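Local atomic coordinates of beta-1,3-1,4-glucanase (Caldicellulosiruptor sp. F32, PDB entry 5H4R), a protein that probably hydrolyses mixed-linkage beta-1,3-1,4-glucans such as lichenan, as a lichenase of glycoside hydrolase family 5. Residues I86-K91 with G373-K378; T96-V101 with C358-N363; K255-S260 with N265-S270. The protein carries 1 engineered substitution. All coordinates share one frame; numbering follows the deposited sequence.

All three contacts are built on or against one closed barrel of eight parallel strands. Interaction 2 lies innermost, about 7 Å from the chain centre, and brings side chains of strands 96-99 and 356-361 together across strand 50-53. Interaction 1 is 11 Å from it, centre to centre; there helix 83-91, just ahead of strand 96-99, meets strand 375-376, which follows strand 356-361 but lies outside the barrel sheet. The two touch where Asp361 OD2 accepts a hydrogen bond from Leu375 N. Interaction 3, at strand 267-272, lies 32 Å from interaction 1 between centres, across the chain's centre, and between the others' halves in sequence. Interactions 1 and 2 thus join early and late chain parts; interaction 2 alone meets the sugar, while interaction 3 lies at the barrel's outer wall.

Interaction 1 of 3, residues I86-K91 with G373-K378; sequences IDTVKK and GLLDRK
Leu375 touches helix 83-91 through both of its terminal methyls, one for each of two consecutive helix residues. Its CD1 lies 3.9 Å from Thr88 CG2, and its CD2 lies 4.0 Å from Val89 CG2. Both pairs of side chains meet at a slant. With CG trans to the backbone N (chi1 180°), the leucine extends its fork toward the helix. Thr88 splits its functions: OG1 turns back along the helix to hydrogen-bond Gln84 O, one turn earlier, which fixes the rotation of the side chain and leaves the methyl to meet Leu375. Further out, Trp382 of the paired strand 381-382 touches both Thr88 and Leu375, and Met85 of the same helix also packs on the leucine. Val89 also touches Trp51 of strand 50-53, which ties the contact to the barrel wall. The contact thus joins helix 83-91, which links barrel strands 50-53 and 96-99, to a two-stranded hairpin following the last barrel strand. No hydrogen bond crosses it and only 104 Å² is buried, which implies a small apolar contact without directional bonds of its own; the polar group of Thr88 is satisfied by Gln84.

Interaction 2 of 3, residues T96-V101 with C358-N363; sequences TIRIPV and CWWDNN. With BGC (beta-D-glucopyranose), chain B; BGC (beta-D-glucopyranose), chain C.
At the sugar-binding end of a closed (beta/alpha)8 barrel, Arg98 and Pro100 from strand 96-99 and just beyond it meet the indole of Trp360 on strand 356-361. Pro100 CG lies 4.0 Å from Trp360 CZ3, and Arg98 NH1 approaches the same CZ3 carbon at 4.1 Å. The guanidinium and indole planes are inclined by 63°, and CZ3 sits at the guanidinium's edge, evidence against a parallel stack. The extended arginine chain carries its charged end to other partners: NH1 forms a salt bridge with Glu326 and a hydrogen bond with Asn52, NH2 a salt bridge with Glu184 and a hydrogen bond with Asn187. These bonds probably set the guanidinium's orientation.

Trp360 serves the ligand in two ways. Glucose in chain B lies over one ring face, its C3 3.6 Å above the plane and displaced toward the rim. At the edge, NE1 donates to O2 of the chain C glucose over 3.0 Å, at an N-H...O angle of 151°. Asn362 ND2 adds two weak bonds to O2 and O3 of that sugar, while also bonding Glu370 O. The same pocket includes Gln188, evidently the engineered substitution of this mutant enzyme.

Deeper in the barrel, Thr96 CG2 and Cys358 SG are 4.4 Å apart. Strand 50-53 runs between the two strands in the sheet, consistent with the absence of hydrogen bonds across the contact; its Asn52 touches both Cys358 and Trp360, and helix 116-131 packs against Ile97 and Ile99 on the other side of strand 96-99.

Interaction 3 of 3, residues K255-S260 with N265-S270; sequences KIPKDS and NRIIIS
Ile256 begins the contact by packing on Ile267 and Ile269 from the loop that returns from helix 247-250 to strand 267-272 and completes a beta-alpha-beta crossover between parallel barrel strands 237-240 and 267-272. The touching parts run in nearly opposite directions, 163° apart, yet the nearest alpha carbons, Ile256 and Ile267, are 7.6 Å apart and no hydrogen bond joins the segments directly. Side chains and a water therefore make the contact.

The two branches of Ile256 are divided between two strand residues. CG2 meets Ile267 CG2 at 3.9 Å, these side chains passing in opposite senses, whereas CG1 meets Ile269 CD1 at 4.0 Å, crossing roughly at right angles. Next, Pro257 brings its CD to 4.3 Å from Ile267 CG2, and its ring also packs on Gln219 and Val222 of helix 205-226 and on Val239, wedged between helix and sheet.

Asp259 follows, swinging its carboxylate away from its own backbone N (chi1 -170°) and toward the strand. There OD2 stands 3.5 Å from Ile267 CD1, an apolar methyl beside a charged oxygen whose salt bridge goes to Arg226. Replacing Ile267 with an alanine would probably leave Ile256 CG2 and Pro257 CD without their shared methyl partner and open a gap beside Asp259. Arg266 sends its guanidinium elsewhere, to Ser234 O, but its backbone joins the contact through one water, which donates to Asp259 OD2 at 2.7 Å and accepts from Arg266 N at 2.8 Å.

Interaction 1 of 3, residues I86-K91 with G373-K378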
loop_
_atom_site.group_PDB
_atom_site.type_symbol
_atom_site.label_atom_id
_atom_site.label_comp_id
_atom_site.label_asym_id
_atom_site.label_seq_id
_atom_site.Cartn_x
_atom_site.Cartn_y
_atom_site.Cartn_z
ATOM N N ILE A 86 14.788 -9.275 5.156
ATOM C CA ILE A 86 14.021 -9.481 3.933
ATOM C C ILE A 86 14.058 -10.951 3.524
ATOM O O ILE A 86 13.061 -11.496 3.038
ATOM C CB ILE A 86 14.540 -8.550 2.829
ATOM C CG1 ILE A 86 14.535 -7.087 3.316
ATOM C CG2 ILE A 86 13.728 -8.721 1.545
ATOM C CD1 ILE A 86 13.225 -6.648 3.909
ATOM N N ASP A 87 15.203 -11.616 3.708
ATOM C CA ASP A 87 15.288 -13.063 3.478
ATOM C C ASP A 87 14.235 -13.813 4.283
ATOM O O ASP A 87 13.628 -14.774 3.794
ATOM C CB ASP A 87 16.648 -13.605 3.889
ATOM C CG ASP A 87 17.807 -13.131 3.025
ATOM O OD1 ASP A 87 17.625 -12.533 1.938
ATOM O OD2 ASP A 87 18.946 -13.400 3.470
ATOM N N THR A 88 14.054 -13.413 5.543
ATOM C CA THR A 88 13.082 -14.052 6.422
ATOM C C THR A 88 11.658 -13.874 5.902
ATOM O O THR A 88 10.866 -14.822 5.909
ATOM C CB THR A 88 13.242 -13.475 7.830
ATOM O OG1 THR A 88 14.539 -13.829 8.336
ATOM C CG2 THR A 88 12.187 -14.027 8.780
ATOM N N VAL A 89 11.336 -12.675 5.415
ATOM C CA VAL A 89 10.020 -12.395 4.840
ATOM C C VAL A 89 9.785 -13.254 3.598
ATOM O O VAL A 89 8.723 -13.873 3.447
ATOM C CB VAL A 89 9.896 -10.897 4.529
ATOM C CG1 VAL A 89 8.634 -10.597 3.724
ATOM C CG2 VAL A 89 9.906 -10.064 5.818
ATOM N N LYS A 90 10.786 -13.332 2.704
ATOM C CA LYS A 90 10.659 -14.213 1.548
ATOM C C LYS A 90 10.465 -15.670 1.970
ATOM O O LYS A 90 9.612 -16.376 1.420
ATOM C CB LYS A 90 11.891 -14.079 0.653
ATOM C CG LYS A 90 11.915 -15.042 -0.542
ATOM C CD LYS A 90 11.032 -14.540 -1.682
ATOM C CE LYS A 90 11.083 -15.461 -2.913
ATOM N NZ LYS A 90 12.450 -15.692 -3.422
ATOM N N LYS A 91 11.285 -16.155 2.908
ATOM C CA LYS A 91 11.210 -17.555 3.309
ATOM C C LYS A 91 9.832 -17.926 3.844
ATOM O O LYS A 91 9.412 -19.093 3.736
ATOM C CB LYS A 91 12.287 -17.846 4.364
ATOM C CG LYS A 91 12.228 -19.215 4.977
ATOM C CD LYS A 91 13.512 -19.503 5.757
ATOM C CE LYS A 91 13.343 -20.657 6.742
ATOM N NZ LYS A 91 12.824 -21.886 6.089
ATOM N N GLY A 373 2.030 -5.775 14.021
ATOM C CA GLY A 373 3.242 -6.510 13.742
ATOM C C GLY A 373 2.998 -8.000 13.616
ATOM O O GLY A 373 2.156 -8.583 14.317
ATOM N N LEU A 374 3.780 -8.620 12.715
ATOM C CA LEU A 374 3.882 -10.070 12.581
ATOM C C LEU A 374 5.296 -10.571 12.828
ATOM O O LEU A 374 5.488 -11.500 13.624
ATOM C CB LEU A 374 3.417 -10.511 11.179
ATOM C CG LEU A 374 1.990 -10.119 10.807
ATOM C CD1 LEU A 374 1.691 -10.564 9.387
ATOM C CD2 LEU A 374 0.938 -10.682 11.761
ATOM N N LEU A 375 6.275 -9.955 12.189
ATOM C CA LEU A 375 7.676 -10.306 12.342
ATOM C C LEU A 375 8.302 -9.440 13.436
ATOM O O LEU A 375 8.285 -8.207 13.337
ATOM C CB LEU A 375 8.400 -10.094 11.012
ATOM C CG LEU A 375 9.890 -10.433 11.065
ATOM C CD1 LEU A 375 10.153 -11.908 11.343
ATOM C CD2 LEU A 375 10.528 -9.992 9.741
ATOM N N ASP A 376 8.864 -10.075 14.471
ATOM C CA ASP A 376 9.680 -9.335 15.442
ATOM C C ASP A 376 11.031 -9.072 14.784
ATOM O O ASP A 376 11.871 -9.966 14.666
ATOM C CB ASP A 376 9.842 -10.105 16.746
ATOM C CG ASP A 376 10.632 -9.318 17.790
ATOM O OD1 ASP A 376 10.275 -8.146 18.053
ATOM O OD2 ASP A 376 11.615 -9.845 18.335
ATOM N N ARG A 377 11.248 -7.839 14.333
ATOM C CA ARG A 377 12.425 -7.574 13.511
ATOM C C ARG A 377 13.732 -7.766 14.278
ATOM O O ARG A 377 14.746 -8.140 13.676
ATOM C CB ARG A 377 12.329 -6.176 12.915
ATOM C CG ARG A 377 11.217 -6.071 11.916
ATOM C CD ARG A 377 11.221 -4.723 11.245
ATOM N NE ARG A 377 9.909 -4.442 10.672
ATOM C CZ ARG A 377 9.599 -3.285 10.090
ATOM N NH1 ARG A 377 10.505 -2.336 9.977
ATOM N NH2 ARG A 377 8.370 -3.089 9.626
ATOM N N LYS A 378 13.747 -7.521 15.596
ATOM C CA LYS A 378 14.994 -7.618 16.346
ATOM C C LYS A 378 15.495 -9.062 16.433
ATOM O O LYS A 378 16.713 -9.294 16.465
ATOM C CB LYS A 378 14.799 -7.024 17.744
ATOM C CG LYS A 378 16.071 -6.906 18.577
ATOM C CD LYS A 378 15.820 -6.049 19.816
ATOM C CE LYS A 378 17.116 -5.568 20.478
ATOM N NZ LYS A 378 17.632 -6.534 21.479
#

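Interaction 2 of 3, residues T96-V101 with C358-N363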
loop_
_atom_site.group_PDB
_atom_site.type_symbol
_atom_site.label_atom_id
_atom_site.label_comp_id
_atom_site.label_asym_id
_atom_site.label_seq_id
_atom_site.Cartn_x
_atom_site.Cartn_y
_atom_site.Cartn_z
ATOM N N THR A 96 6.061 -10.309 -2.425
ATOM C CA THR A 96 6.036 -8.874 -2.664
ATOM C C THR A 96 6.412 -8.176 -1.372
ATOM O O THR A 96 5.960 -8.575 -0.300
ATOM C CB THR A 96 4.642 -8.399 -3.132
ATOM O OG1 THR A 96 4.336 -8.984 -4.397
ATOM C CG2 THR A 96 4.608 -6.903 -3.307
ATOM N N ILE A 97 7.251 -7.150 -1.473
ATOM C CA ILE A 97 7.537 -6.251 -0.359
ATOM C C ILE A 97 7.127 -4.854 -0.787
ATOM O O ILE A 97 7.541 -4.377 -1.851
ATOM C CB ILE A 97 9.021 -6.266 0.054
ATOM C CG1 ILE A 97 9.242 -5.284 1.208
ATOM C CG2 ILE A 97 9.898 -5.928 -1.108
ATOM C CD1 ILE A 97 10.452 -5.587 2.005
ATOM N N ARG A 98 6.297 -4.210 0.021
ATOM C CA ARG A 98 5.983 -2.815 -0.184
ATOM C C ARG A 98 6.852 -1.996 0.761
ATOM O O ARG A 98 6.906 -2.278 1.967
ATOM C CB ARG A 98 4.497 -2.532 0.037
ATOM C CG ARG A 98 4.110 -1.072 -0.186
ATOM C CD ARG A 98 2.609 -0.974 -0.481
ATOM N NE ARG A 98 2.034 0.370 -0.613
ATOM C CZ ARG A 98 1.561 1.089 0.407
ATOM N NH1 ARG A 98 1.711 0.673 1.657
ATOM N NH2 ARG A 98 0.964 2.260 0.179
ATOM N N ILE A 99 7.570 -1.029 0.186
ATOM C CA ILE A 99 8.489 -0.166 0.908
ATOM C C ILE A 99 7.941 1.251 0.841
ATOM O O ILE A 99 8.268 2.014 -0.084
ATOM C CB ILE A 99 9.905 -0.253 0.323
ATOM C CG1 ILE A 99 10.419 -1.690 0.381
ATOM C CG2 ILE A 99 10.849 0.678 1.122
ATOM C CD1 ILE A 99 11.734 -1.903 -0.442
ATOM N N PRO A 100 7.055 1.620 1.760
ATOM C CA PRO A 100 6.536 2.993 1.763
ATOM C C PRO A 100 7.629 3.961 2.169
ATOM O O PRO A 100 8.418 3.689 3.083
ATOM C CB PRO A 100 5.406 2.937 2.794
ATOM C CG PRO A 100 5.799 1.821 3.726
ATOM C CD PRO A 100 6.493 0.806 2.850
ATOM N N VAL A 101 7.682 5.104 1.484
ATOM C CA VAL A 101 8.726 6.090 1.745
ATOM C C VAL A 101 8.089 7.463 1.909
ATOM O O VAL A 101 7.391 7.941 1.006
ATOM C CB VAL A 101 9.779 6.146 0.628
ATOM C CG1 VAL A 101 10.854 7.153 1.010
ATOM C CG2 VAL A 101 10.382 4.764 0.404
ATOM N N CYS A 358 -1.438 -7.004 0.478
ATOM C CA CYS A 358 -0.211 -6.804 1.251
ATOM C C CYS A 358 -0.540 -6.428 2.697
ATOM O O CYS A 358 -1.179 -5.398 2.940
ATOM C CB CYS A 358 0.663 -5.705 0.650
ATOM S SG CYS A 358 0.977 -5.880 -1.137
ATOM N N TRP A 359 -0.074 -7.242 3.647
ATOM C CA TRP A 359 -0.278 -6.960 5.066
ATOM C C TRP A 359 0.608 -5.813 5.547
ATOM O O TRP A 359 1.792 -5.708 5.193
ATOM C CB TRP A 359 0.025 -8.219 5.884
ATOM C CG TRP A 359 -0.224 -8.073 7.378
ATOM C CD1 TRP A 359 0.587 -7.444 8.295
ATOM C CD2 TRP A 359 -1.347 -8.568 8.111
ATOM N NE1 TRP A 359 0.025 -7.506 9.550
ATOM C CE2 TRP A 359 -1.168 -8.183 9.464
ATOM C CE3 TRP A 359 -2.501 -9.285 7.756
ATOM C CZ2 TRP A 359 -2.082 -8.516 10.466
ATOM C CZ3 TRP A 359 -3.420 -9.621 8.762
ATOM C CH2 TRP A 359 -3.200 -9.235 10.099
ATOM N N TRP A 360 0.032 -4.957 6.387
ATOM C CA TRP A 360 0.737 -3.822 6.989
ATOM C C TRP A 360 1.467 -4.308 8.241
ATOM O O TRP A 360 0.851 -4.504 9.285
ATOM C CB TRP A 360 -0.265 -2.723 7.342
ATOM C CG TRP A 360 0.362 -1.532 7.945
ATOM C CD1 TRP A 360 0.269 -1.121 9.234
ATOM C CD2 TRP A 360 1.208 -0.598 7.287
ATOM N NE1 TRP A 360 1.006 0.022 9.428
ATOM C CE2 TRP A 360 1.596 0.365 8.243
ATOM C CE3 TRP A 360 1.675 -0.468 5.977
ATOM C CZ2 TRP A 360 2.409 1.432 7.928
ATOM C CZ3 TRP A 360 2.473 0.598 5.670
ATOM C CH2 TRP A 360 2.841 1.539 6.637
ATOM N N ASP A 361 2.789 -4.505 8.158
ATOM C CA ASP A 361 3.570 -4.982 9.302
ATOM C C ASP A 361 4.445 -3.832 9.785
ATOM O O ASP A 361 5.520 -3.572 9.228
ATOM C CB ASP A 361 4.415 -6.206 8.952
ATOM C CG ASP A 361 5.024 -6.859 10.188
ATOM O OD1 ASP A 361 5.212 -6.141 11.201
ATOM O OD2 ASP A 361 5.361 -8.065 10.125
ATOM N N ASN A 362 3.998 -3.171 10.852
ATOM C CA ASN A 362 4.685 -2.007 11.392
ATOM C C ASN A 362 5.574 -2.336 12.601
ATOM O O ASN A 362 6.024 -1.420 13.289
ATOM C CB ASN A 362 3.677 -0.911 11.751
ATOM C CG ASN A 362 2.748 -1.314 12.891
ATOM O OD1 ASN A 362 2.719 -2.468 13.291
ATOM N ND2 ASN A 362 1.986 -0.366 13.399
ATOM N N ASN A 363 5.890 -3.618 12.830
ATOM C CA ASN A 363 6.760 -4.053 13.918
ATOM C C ASN A 363 6.258 -3.607 15.295
ATOM O O ASN A 363 7.055 -3.471 16.226
ATOM C CB ASN A 363 8.199 -3.553 13.730
ATOM C CG ASN A 363 9.220 -4.375 14.508
ATOM O OD1 ASN A 363 9.067 -5.585 14.632
ATOM N ND2 ASN A 363 10.269 -3.722 15.027
HETATM C C2 BGC B . -1.383 4.264 6.209
HETATM C C3 BGC B . -0.316 3.645 7.095
HETATM C C4 BGC B . -0.940 3.425 8.461
HETATM C C5 BGC B . -1.910 2.261 8.271
HETATM C C6 BGC B . -2.646 1.904 9.567
HETATM C C1 BGC B . -2.806 3.753 6.498
HETATM O O2 BGC B . -1.023 4.094 4.822
HETATM O O3 BGC B . 0.768 4.566 7.157
HETATM O O4 BGC B . 0.092 3.055 9.369
HETATM O O5 BGC B . -2.867 2.537 7.247
HETATM O O6 BGC B . -3.262 3.032 10.197
HETATM C C2 BGC C . 0.878 2.938 11.605
HETATM C C3 BGC C . 0.915 3.691 12.927
HETATM C C4 BGC C . 1.477 5.092 12.692
HETATM C C5 BGC C . 0.692 5.797 11.582
HETATM C C6 BGC C . 1.286 7.150 11.220
HETATM C C1 BGC C . 0.068 3.742 10.603
HETATM O O2 BGC C . 0.285 1.651 11.819
HETATM O O3 BGC C . 1.754 2.941 13.816
HETATM O O4 BGC C . 1.262 5.838 13.901
HETATM O O5 BGC C . 0.702 5.009 10.418
HETATM O O6 BGC C . 0.363 7.857 10.361
#

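Interaction 3 of 3, residues K255-S260 with N265-S270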
loop_
_atom_site.group_PDB
_atom_site.type_symbol
_atom_site.label_atom_id
_atom_site.label_comp_id
_atom_site.label_asym_id
_atom_site.label_seq_id
_atom_site.Cartn_x
_atom_site.Cartn_y
_atom_site.Cartn_z
ATOM N N LYS A 255 -10.469 8.719 -12.754
ATOM C CA LYS A 255 -9.965 8.493 -14.105
ATOM C C LYS A 255 -8.660 7.723 -14.054
ATOM O O LYS A 255 -7.707 8.144 -13.379
ATOM C CB LYS A 255 -9.752 9.813 -14.843
ATOM C CG LYS A 255 -11.000 10.618 -15.069
ATOM C CD LYS A 255 -10.651 11.925 -15.766
ATOM C CE LYS A 255 -11.891 12.757 -16.032
ATOM N NZ LYS A 255 -11.538 14.107 -16.550
ATOM N N ILE A 256 -8.605 6.605 -14.764
ATOM C CA ILE A 256 -7.309 5.945 -14.962
ATOM C C ILE A 256 -6.466 6.820 -15.880
ATOM O O ILE A 256 -6.951 7.213 -16.959
ATOM C CB ILE A 256 -7.491 4.556 -15.563
ATOM C CG1 ILE A 256 -8.313 3.650 -14.650
ATOM C CG2 ILE A 256 -6.103 3.910 -15.827
ATOM C CD1 ILE A 256 -8.687 2.335 -15.300
ATOM N N PRO A 257 -5.231 7.164 -15.507
ATOM C CA PRO A 257 -4.406 8.009 -16.377
ATOM C C PRO A 257 -4.185 7.387 -17.742
ATOM O O PRO A 257 -4.053 6.169 -17.877
ATOM C CB PRO A 257 -3.068 8.118 -15.628
ATOM C CG PRO A 257 -3.320 7.676 -14.284
ATOM C CD PRO A 257 -4.550 6.820 -14.253
ATOM N N LYS A 258 -4.086 8.252 -18.742
ATOM C CA LYS A 258 -3.649 7.844 -20.068
ATOM C C LYS A 258 -2.183 7.454 -19.997
ATOM O O LYS A 258 -1.391 8.103 -19.317
ATOM C CB LYS A 258 -3.866 8.978 -21.065
ATOM C CG LYS A 258 -5.278 9.526 -21.075
ATOM C CD LYS A 258 -6.339 8.459 -21.322
ATOM C CE LYS A 258 -6.228 7.847 -22.710
ATOM N NZ LYS A 258 -7.322 6.862 -22.964
ATOM N N ASP A 259 -1.818 6.385 -20.696
ATOM C CA ASP A 259 -0.485 5.821 -20.574
ATOM C C ASP A 259 0.143 5.750 -21.951
ATOM O O ASP A 259 -0.458 5.220 -22.889
ATOM C CB ASP A 259 -0.542 4.428 -19.924
ATOM C CG ASP A 259 0.826 3.897 -19.543
ATOM O OD1 ASP A 259 1.842 4.518 -19.926
ATOM O OD2 ASP A 259 0.867 2.857 -18.840
ATOM N N SER A 260 1.342 6.300 -22.081
ATOM C CA SER A 260 2.025 6.280 -23.364
ATOM C C SER A 260 2.788 4.986 -23.607
ATOM O O SER A 260 3.285 4.785 -24.724
ATOM C CB SER A 260 2.978 7.465 -23.441
ATOM O OG SER A 260 3.954 7.356 -22.421
ATOM N N ASN A 265 -2.118 -1.763 -20.717
ATOM C CA ASN A 265 -2.688 -2.239 -19.457
ATOM C C ASN A 265 -1.610 -2.382 -18.376
ATOM O O ASN A 265 -1.460 -3.426 -17.756
ATOM C CB ASN A 265 -3.426 -3.558 -19.689
ATOM C CG ASN A 265 -4.425 -3.875 -18.604
ATOM O OD1 ASN A 265 -4.980 -2.985 -17.962
ATOM N ND2 ASN A 265 -4.685 -5.157 -18.405
ATOM N N ARG A 266 -0.854 -1.307 -18.154
ATOM C CA ARG A 266 0.257 -1.309 -17.213
ATOM C C ARG A 266 -0.036 -0.441 -15.996
ATOM O O ARG A 266 0.872 -0.180 -15.210
ATOM C CB ARG A 266 1.558 -0.854 -17.914
ATOM C CG ARG A 266 2.092 -1.835 -18.968
ATOM C CD ARG A 266 2.648 -3.094 -18.308
ATOM N NE ARG A 266 2.997 -4.195 -19.207
ATOM C CZ ARG A 266 4.203 -4.729 -19.352
ATOM N NH1 ARG A 266 5.264 -4.271 -18.694
ATOM N NH2 ARG A 266 4.350 -5.746 -20.174
ATOM N N ILE A 267 -1.286 0.006 -15.822
ATOM C CA ILE A 267 -1.694 0.795 -14.663
ATOM C C ILE A 267 -2.520 -0.101 -13.750
ATOM O O ILE A 267 -3.513 -0.697 -14.187
ATOM C CB ILE A 267 -2.499 2.048 -15.062
ATOM C CG1 ILE A 267 -1.734 2.928 -16.064
ATOM C CG2 ILE A 267 -2.884 2.832 -13.813
ATOM C CD1 ILE A 267 -0.435 3.410 -15.593
ATOM N N ILE A 268 -2.104 -0.186 -12.487
ATOM C CA ILE A 268 -2.744 -1.013 -11.467
ATOM C C ILE A 268 -3.502 -0.089 -10.526
ATOM O O ILE A 268 -2.962 0.932 -10.093
ATOM C CB ILE A 268 -1.704 -1.831 -10.677
ATOM C CG1 ILE A 268 -0.937 -2.789 -11.608
ATOM C CG2 ILE A 268 -2.365 -2.580 -9.542
ATOM C CD1 ILE A 268 0.197 -3.504 -10.935
ATOM N N ILE A 269 -4.740 -0.445 -10.211
ATOM C CA ILE A 269 -5.524 0.321 -9.242
ATOM C C ILE A 269 -5.070 -0.064 -7.841
ATOM O O ILE A 269 -5.005 -1.252 -7.517
ATOM C CB ILE A 269 -7.021 0.046 -9.407
ATOM C CG1 ILE A 269 -7.505 0.323 -10.823
ATOM C CG2 ILE A 269 -7.847 0.873 -8.395
ATOM C CD1 ILE A 269 -7.238 1.690 -11.321
ATOM N N SER A 270 -4.742 0.931 -7.028
ATOM C CA SER A 270 -4.308 0.757 -5.648
ATOM C C SER A 270 -5.453 1.073 -4.696
ATOM O O SER A 270 -6.053 2.149 -4.782
ATOM C CB SER A 270 -3.131 1.686 -5.334
ATOM O OG SER A 270 -2.804 1.640 -3.960
HETATM O O HOH W 1 -1.089 1.159 -19.554
#